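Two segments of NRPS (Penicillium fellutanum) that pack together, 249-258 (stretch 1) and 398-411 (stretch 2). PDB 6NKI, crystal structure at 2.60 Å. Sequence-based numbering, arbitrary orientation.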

ATOM      1  N   LEU A 249     -19.974  -5.265  -3.981  1.00 98.37           N
ATOM      2  CA  LEU A 249     -19.488  -3.968  -4.428  1.00 99.49           C
ATOM      3  C   LEU A 249     -19.637  -3.825  -5.938  1.00 92.08           C
ATOM      4  O   LEU A 249     -20.315  -2.916  -6.429  1.00 84.73           O
ATOM      5  CB  LEU A 249     -18.020  -3.803  -3.999  1.00 99.20           C
ATOM      6  CG  LEU A 249     -17.409  -2.420  -4.155  1.00103.03           C
ATOM      7  CD1 LEU A 249     -18.055  -1.460  -3.162  1.00107.56           C
ATOM      8  CD2 LEU A 249     -15.886  -2.452  -4.010  1.00 99.74           C
ATOM      9  N   TRP A 250     -19.034  -4.750  -6.691  1.00 88.88           N
ATOM     10  CA  TRP A 250     -18.996  -4.607  -8.138  1.00 87.64           C
ATOM     11  C   TRP A 250     -20.342  -4.892  -8.788  1.00 91.48           C
ATOM     12  O   TRP A 250     -20.578  -4.456  -9.921  1.00 86.94           O
ATOM     13  CB  TRP A 250     -17.932  -5.514  -8.735  1.00 85.61           C
ATOM     14  CG  TRP A 250     -16.612  -5.180  -8.216  1.00 95.52           C
ATOM     15  CD1 TRP A 250     -15.800  -5.974  -7.459  1.00 94.60           C
ATOM     16  CD2 TRP A 250     -15.966  -3.912  -8.303  1.00101.96           C
ATOM     17  NE1 TRP A 250     -14.656  -5.299  -7.124  1.00 95.80           N
ATOM     18  CE2 TRP A 250     -14.734  -4.025  -7.618  1.00 98.71           C
ATOM     19  CE3 TRP A 250     -16.297  -2.697  -8.913  1.00104.24           C
ATOM     20  CZ2 TRP A 250     -13.845  -2.980  -7.520  1.00 96.41           C
ATOM     21  CZ3 TRP A 250     -15.412  -1.664  -8.816  1.00103.96           C
ATOM     22  CH2 TRP A 250     -14.188  -1.811  -8.127  1.00 99.91           C
ATOM     23  N   ARG A 251     -21.206  -5.658  -8.112  1.00 98.94           N
ATOM     24  CA  ARG A 251     -22.556  -5.878  -8.610  1.00106.00           C
ATOM     25  C   ARG A 251     -23.366  -4.580  -8.576  1.00105.81           C
ATOM     26  O   ARG A 251     -24.165  -4.315  -9.476  1.00 91.96           O
ATOM     27  CB  ARG A 251     -23.237  -6.980  -7.789  1.00109.65           C
ATOM     28  CG  ARG A 251     -22.820  -8.444  -8.100  1.00108.00           C
ATOM     29  CD  ARG A 251     -23.422  -9.409  -7.045  1.00108.72           C
ATOM     30  NE  ARG A 251     -23.072 -10.814  -7.270  1.00111.78           N
ATOM     31  CZ  ARG A 251     -23.889 -11.747  -7.759  1.00118.67           C
ATOM     32  NH1 ARG A 251     -23.442 -12.985  -7.919  1.00118.40           N
ATOM     33  NH2 ARG A 251     -25.160 -11.475  -8.041  1.00122.76           N
ATOM     34  N   VAL A 252     -23.144  -3.747  -7.551  1.00101.86           N
ATOM     35  CA  VAL A 252     -23.762  -2.422  -7.486  1.00101.24           C
ATOM     36  C   VAL A 252     -23.117  -1.476  -8.496  1.00100.32           C
ATOM     37  O   VAL A 252     -23.783  -0.620  -9.082  1.00105.15           O
ATOM     38  CB  VAL A 252     -23.667  -1.859  -6.056  1.00 97.03           C
ATOM     39  CG1 VAL A 252     -24.172  -0.427  -5.996  1.00 98.89           C
ATOM     40  CG2 VAL A 252     -24.445  -2.730  -5.108  1.00 99.20           C
ATOM     41  N   VAL A 253     -21.821  -1.620  -8.717  1.00 96.08           N
ATOM     42  CA  VAL A 253     -21.154  -0.810  -9.726  1.00 97.35           C
ATOM     43  C   VAL A 253     -21.602  -1.211 -11.130  1.00 98.38           C
ATOM     44  O   VAL A 253     -21.715  -0.363 -12.021  1.00 98.77           O
ATOM     45  CB  VAL A 253     -19.621  -0.922  -9.537  1.00 92.63           C
ATOM     46  CG1 VAL A 253     -18.861  -0.347 -10.714  1.00 91.02           C
ATOM     47  CG2 VAL A 253     -19.200  -0.189  -8.255  1.00 80.67           C
ATOM     48  N   THR A 254     -21.868  -2.500 -11.353  1.00 99.10           N
ATOM     49  CA  THR A 254     -22.165  -2.952 -12.711  1.00100.62           C
ATOM     50  C   THR A 254     -23.592  -2.576 -13.131  1.00101.84           C
ATOM     51  O   THR A 254     -23.866  -2.395 -14.327  1.00 98.84           O
ATOM     52  CB  THR A 254     -21.923  -4.467 -12.819  1.00102.25           C
ATOM     53  OG1 THR A 254     -21.955  -4.867 -14.195  1.00107.26           O
ATOM     54  CG2 THR A 254     -22.989  -5.262 -12.049  1.00101.53           C
ATOM     55  N   THR A 255     -24.509  -2.440 -12.167  1.00104.47           N
ATOM     56  CA  THR A 255     -25.858  -2.007 -12.502  1.00113.18           C
ATOM     57  C   THR A 255     -25.957  -0.491 -12.521  1.00114.11           C
ATOM     58  O   THR A 255     -26.833   0.070 -13.196  1.00116.06           O
ATOM     59  CB  THR A 255     -26.887  -2.582 -11.516  1.00115.40           C
ATOM     60  OG1 THR A 255     -26.773  -1.935 -10.244  1.00115.61           O
ATOM     61  CG2 THR A 255     -26.660  -4.083 -11.324  1.00112.13           C
ATOM     62  N   ALA A 256     -25.068   0.179 -11.783  1.00107.52           N
ATOM     63  CA  ALA A 256     -24.975   1.627 -11.891  1.00107.68           C
ATOM     64  C   ALA A 256     -24.499   2.028 -13.279  1.00108.09           C
ATOM     65  O   ALA A 256     -24.880   3.088 -13.789  1.00112.23           O
ATOM     66  CB  ALA A 256     -24.047   2.170 -10.808  1.00 99.16           C
ATOM     67  N   MET A 257     -23.689   1.172 -13.907  1.00104.76           N
ATOM     68  CA  MET A 257     -23.251   1.387 -15.282  1.00106.18           C
ATOM     69  C   MET A 257     -24.415   1.346 -16.271  1.00113.04           C
ATOM     70  O   MET A 257     -24.481   2.166 -17.194  1.00115.26           O
ATOM     71  CB  MET A 257     -22.219   0.327 -15.642  1.00100.81           C
ATOM     72  CG  MET A 257     -20.889   0.515 -14.943  1.00 96.09           C
ATOM     73  SD  MET A 257     -19.803  -0.911 -15.035  1.00 89.40           S
ATOM     74  CE  MET A 257     -19.519  -1.012 -16.815  1.00 91.68           C
ATOM     75  N   THR A 258     -25.323   0.382 -16.113  1.00118.80           N
ATOM     76  CA  THR A 258     -26.434   0.228 -17.044  1.00127.26           C
ATOM     77  C   THR A 258     -27.527   1.245 -16.776  1.00115.43           C
ATOM     78  O   THR A 258     -28.209   1.674 -17.706  1.00119.89           O
ATOM     79  CB  THR A 258     -27.006  -1.183 -16.943  1.00127.63           C
ATOM     80  OG1 THR A 258     -27.550  -1.376 -15.630  1.00123.90           O
ATOM     81  CG2 THR A 258     -25.906  -2.228 -17.195  1.00123.40           C
TER
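Stretch 2, residues 398-411: AVVRNAEYLASLED

Stretch 2 is helical from its first residue, continuing a helix that begins earlier in the chain, and it lies across a second helix that runs through all of stretch 1. The two N-to-C directions make an angle of 51°, with a signed crossing angle of -51°, and the axes approach no closer than 11.2 Å. That spacing leaves the backbones well apart: the register pairs are V253 with A403, CA to CA 8.1 Å, and M257 with E410, CA to CA 8.5 Å. Side chains must therefore bridge the gap, and the 390 Å² buried in total comes mostly from W250, M257 and L406.

At the start of stretch 2, A398 points sideways and makes no contact. V399, with chi1 at 63° (p), also has a sideways CA-to-CB bond, yet its CG2 lies 3.9 Å from W250 CH2, at the edge of the indole and near its plane. V400 points away and R401 is out of reach, as expected where a helix turns its other side to the partner.

One turn after A398, N402 points toward stretch 1. N402 CB is 3.5 Å from W250 CH2, in an oblique position relative to the ring. The backbone bond from N402 N to A398 O, 3.1 Å, and that from A403 N to V399 O, 2.8 Å, are consistent with regular helix here. A403 points sideways, and its CB stays beyond contact range although its CA is the one paired with that of V253 in the register. E404 and Y405 are out of reach.

L406 is the residue of stretch 2 with the largest covered area, 76 Å². Chi angles of -67° (m) and 175° (t) place L406 CD1 4.1 Å from W250 CE3 and 4.3 Å from V253 CG1, while L406 CB is 4.1 Å from M257 SD. One leucine thus meets three residues spaced along stretch 1, all by apolar contact.

A407 adds a backbone contact, its N lying 4.1 Å from M257 CE. S408 faces elsewhere, its OG donating to E404 O at 2.7 Å within its own helix. L409 points sideways and stays out of contact. E410 points toward stretch 1, and its CG approaches M257 CE to 3.6 Å; the carboxylate atom OE2 is hydrogen-bonded elsewhere in the structure. D411, in loop conformation and poorly ordered, is out of reach. No hydrogen bond crosses between the stretches, so the fit rests on packing.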

ATOM      1  N   ALA A 398      -6.892   1.462  -7.059  1.00 69.55           N
ATOM      2  CA  ALA A 398      -7.377   0.095  -7.212  1.00 66.85           C
ATOM      3  C   ALA A 398      -8.802   0.083  -7.766  1.00 71.16           C
ATOM      4  O   ALA A 398      -9.111  -0.696  -8.680  1.00 69.27           O
ATOM      5  CB  ALA A 398      -7.268  -0.659  -5.882  1.00 64.04           C
ATOM      6  N   VAL A 399      -9.665   0.982  -7.278  1.00 69.57           N
ATOM      7  CA  VAL A 399     -11.005   1.086  -7.855  1.00 72.46           C
ATOM      8  C   VAL A 399     -10.955   1.636  -9.268  1.00 79.71           C
ATOM      9  O   VAL A 399     -11.606   1.088 -10.168  1.00 71.60           O
ATOM     10  CB  VAL A 399     -11.970   1.877  -6.956  1.00 75.97           C
ATOM     11  CG1 VAL A 399     -11.544   3.264  -6.782  1.00 80.59           C
ATOM     12  CG2 VAL A 399     -13.330   1.920  -7.630  1.00 81.15           C
ATOM     13  N   VAL A 400     -10.141   2.678  -9.512  1.00 71.26           N
ATOM     14  CA  VAL A 400     -10.043   3.204 -10.868  1.00 81.16           C
ATOM     15  C   VAL A 400      -9.650   2.100 -11.832  1.00 72.73           C
ATOM     16  O   VAL A 400     -10.207   1.979 -12.925  1.00 88.01           O
ATOM     17  CB  VAL A 400      -9.062   4.395 -10.953  1.00 83.58           C
ATOM     18  CG1 VAL A 400      -8.799   4.770 -12.424  1.00 76.19           C
ATOM     19  CG2 VAL A 400      -9.610   5.631 -10.251  1.00 81.56           C
ATOM     20  N   ARG A 401      -8.668   1.293 -11.460  1.00 91.60           N
ATOM     21  CA  ARG A 401      -8.208   0.282 -12.405  1.00 93.91           C
ATOM     22  C   ARG A 401      -9.270  -0.801 -12.602  1.00 92.41           C
ATOM     23  O   ARG A 401      -9.324  -1.438 -13.662  1.00 89.49           O
ATOM     24  CB  ARG A 401      -6.891  -0.353 -11.944  1.00 96.77           C
ATOM     25  CG  ARG A 401      -5.708   0.566 -11.677  1.00108.16           C
ATOM     26  CD  ARG A 401      -5.295   1.364 -12.899  1.00127.36           C
ATOM     27  NE  ARG A 401      -4.992   0.532 -14.061  1.00141.04           N
ATOM     28  CZ  ARG A 401      -3.822  -0.061 -14.283  1.00142.96           C
ATOM     29  NH1 ARG A 401      -2.830   0.070 -13.409  1.00142.37           N
ATOM     30  NH2 ARG A 401      -3.651  -0.791 -15.380  1.00144.16           N
ATOM     31  N   ASN A 402     -10.123  -1.019 -11.601  1.00 94.43           N
ATOM     32  CA  ASN A 402     -11.159  -2.033 -11.734  1.00103.41           C
ATOM     33  C   ASN A 402     -12.337  -1.511 -12.561  1.00101.02           C
ATOM     34  O   ASN A 402     -12.844  -2.208 -13.450  1.00 97.08           O
ATOM     35  CB  ASN A 402     -11.619  -2.501 -10.342  1.00103.20           C
ATOM     36  CG  ASN A 402     -10.554  -3.353  -9.602  1.00100.24           C
ATOM     37  OD1 ASN A 402      -9.928  -4.233 -10.187  1.00101.71           O
ATOM     38  ND2 ASN A 402     -10.364  -3.082  -8.314  1.00 97.66           N
ATOM     39  N   ALA A 403     -12.762  -0.276 -12.308  1.00105.11           N
ATOM     40  CA  ALA A 403     -13.833   0.307 -13.104  1.00 76.94           C
ATOM     41  C   ALA A 403     -13.438   0.455 -14.570  1.00 95.92           C
ATOM     42  O   ALA A 403     -14.301   0.425 -15.451  1.00103.13           O
ATOM     43  CB  ALA A 403     -14.227   1.660 -12.513  1.00 77.98           C
ATOM     44  N   GLU A 404     -12.149   0.651 -14.848  1.00 93.40           N
ATOM     45  CA  GLU A 404     -11.647   0.637 -16.220  1.00 95.42           C
ATOM     46  C   GLU A 404     -11.643  -0.771 -16.813  1.00 95.20           C
ATOM     47  O   GLU A 404     -11.696  -0.925 -18.037  1.00 97.17           O
ATOM     48  CB  GLU A 404     -10.243   1.239 -16.260  1.00 97.20           C
ATOM     49  CG  GLU A 404      -9.585   1.215 -17.640  1.00114.31           C
ATOM     50  CD  GLU A 404      -8.265   1.977 -17.709  1.00119.92           C
ATOM     51  OE1 GLU A 404      -7.830   2.539 -16.680  1.00119.29           O
ATOM     52  OE2 GLU A 404      -7.669   2.020 -18.809  1.00125.69           O
ATOM     53  N   TYR A 405     -11.574  -1.806 -15.974  1.00 96.31           N
ATOM     54  CA  TYR A 405     -11.663  -3.171 -16.483  1.00101.35           C
ATOM     55  C   TYR A 405     -13.080  -3.496 -16.930  1.00 98.92           C
ATOM     56  O   TYR A 405     -13.300  -3.959 -18.055  1.00106.71           O
ATOM     57  CB  TYR A 405     -11.217  -4.180 -15.428  1.00106.10           C
ATOM     58  CG  TYR A 405     -11.518  -5.609 -15.833  1.00115.54           C
ATOM     59  CD1 TYR A 405     -10.747  -6.261 -16.779  1.00124.55           C
ATOM     60  CD2 TYR A 405     -12.594  -6.294 -15.284  1.00121.14           C
ATOM     61  CE1 TYR A 405     -11.025  -7.559 -17.159  1.00125.45           C
ATOM     62  CE2 TYR A 405     -12.880  -7.595 -15.656  1.00129.34           C
ATOM     63  CZ  TYR A 405     -12.090  -8.224 -16.596  1.00127.98           C
ATOM     64  OH  TYR A 405     -12.360  -9.523 -16.980  1.00129.96           O
ATOM     65  N   LEU A 406     -14.050  -3.316 -16.030  1.00 98.90           N
ATOM     66  CA  LEU A 406     -15.436  -3.567 -16.391  1.00101.13           C
ATOM     67  C   LEU A 406     -15.802  -2.801 -17.657  1.00101.76           C
ATOM     68  O   LEU A 406     -16.301  -3.380 -18.630  1.00 99.88           O
ATOM     69  CB  LEU A 406     -16.356  -3.197 -15.223  1.00106.97           C
ATOM     70  CG  LEU A 406     -16.207  -4.094 -13.978  1.00108.42           C
ATOM     71  CD1 LEU A 406     -17.064  -3.603 -12.813  1.00110.59           C
ATOM     72  CD2 LEU A 406     -16.517  -5.550 -14.297  1.00110.52           C
ATOM     73  N   ALA A 407     -15.494  -1.503 -17.687  1.00106.72           N
ATOM     74  CA  ALA A 407     -15.727  -0.711 -18.892  1.00114.77           C
ATOM     75  C   ALA A 407     -15.048  -1.312 -20.122  1.00126.09           C
ATOM     76  O   ALA A 407     -15.505  -1.084 -21.248  1.00130.03           O
ATOM     77  CB  ALA A 407     -15.259   0.728 -18.669  1.00110.01           C
ATOM     78  N   SER A 408     -13.965  -2.078 -19.936  1.00133.42           N
ATOM     79  CA  SER A 408     -13.331  -2.750 -21.069  1.00139.82           C
ATOM     80  C   SER A 408     -14.291  -3.740 -21.708  1.00138.28           C
ATOM     81  O   SER A 408     -14.418  -3.799 -22.936  1.00139.16           O
ATOM     82  CB  SER A 408     -12.056  -3.477 -20.628  1.00140.84           C
ATOM     83  OG  SER A 408     -11.125  -2.585 -20.044  1.00149.55           O
ATOM     84  N   LEU A 409     -14.969  -4.535 -20.884  1.00137.37           N
ATOM     85  CA  LEU A 409     -15.881  -5.559 -21.363  1.00138.97           C
ATOM     86  C   LEU A 409     -17.335  -5.092 -21.386  1.00144.58           C
ATOM     87  O   LEU A 409     -18.209  -5.849 -21.827  1.00145.88           O
ATOM     88  CB  LEU A 409     -15.725  -6.830 -20.510  1.00131.82           C
ATOM     89  CG  LEU A 409     -15.954  -6.795 -18.992  1.00122.83           C
ATOM     90  CD1 LEU A 409     -17.440  -6.953 -18.599  1.00123.39           C
ATOM     91  CD2 LEU A 409     -15.126  -7.869 -18.320  1.00115.11           C
ATOM     92  N   GLU A 410     -17.604  -3.857 -20.939  1.00146.47           N
ATOM     93  CA  GLU A 410     -18.971  -3.340 -20.920  1.00152.25           C
ATOM     94  C   GLU A 410     -19.626  -3.448 -22.290  1.00174.69           C
ATOM     95  O   GLU A 410     -20.797  -3.826 -22.399  1.00181.66           O
ATOM     96  CB  GLU A 410     -18.986  -1.874 -20.470  1.00139.68           C
ATOM     97  CG  GLU A 410     -20.396  -1.307 -20.265  1.00131.67           C
ATOM     98  CD  GLU A 410     -20.437   0.208 -20.078  1.00122.94           C
ATOM     99  OE1 GLU A 410     -19.416   0.888 -20.324  1.00119.38           O
ATOM    100  OE2 GLU A 410     -21.494   0.715 -19.648  1.00122.00           O
ATOM    101  N   ASP A 411     -18.884  -3.123 -23.346  1.00190.45           N
ATOM    102  CA  ASP A 411     -19.464  -2.940 -24.675  1.00204.35           C
ATOM    103  C   ASP A 411     -19.399  -4.253 -25.458  1.00209.33           C
ATOM    104  O   ASP A 411     -18.691  -4.402 -26.454  1.00210.50           O
ATOM    105  CB  ASP A 411     -18.761  -1.793 -25.390  1.00211.06           C
ATOM    106  CG  ASP A 411     -19.099  -0.433 -24.780  1.00215.45           C
ATOM    107  OD1 ASP A 411     -20.249  -0.248 -24.326  1.00218.72           O
ATOM    108  OD2 ASP A 411     -18.210   0.441 -24.728  1.00216.05           O
TER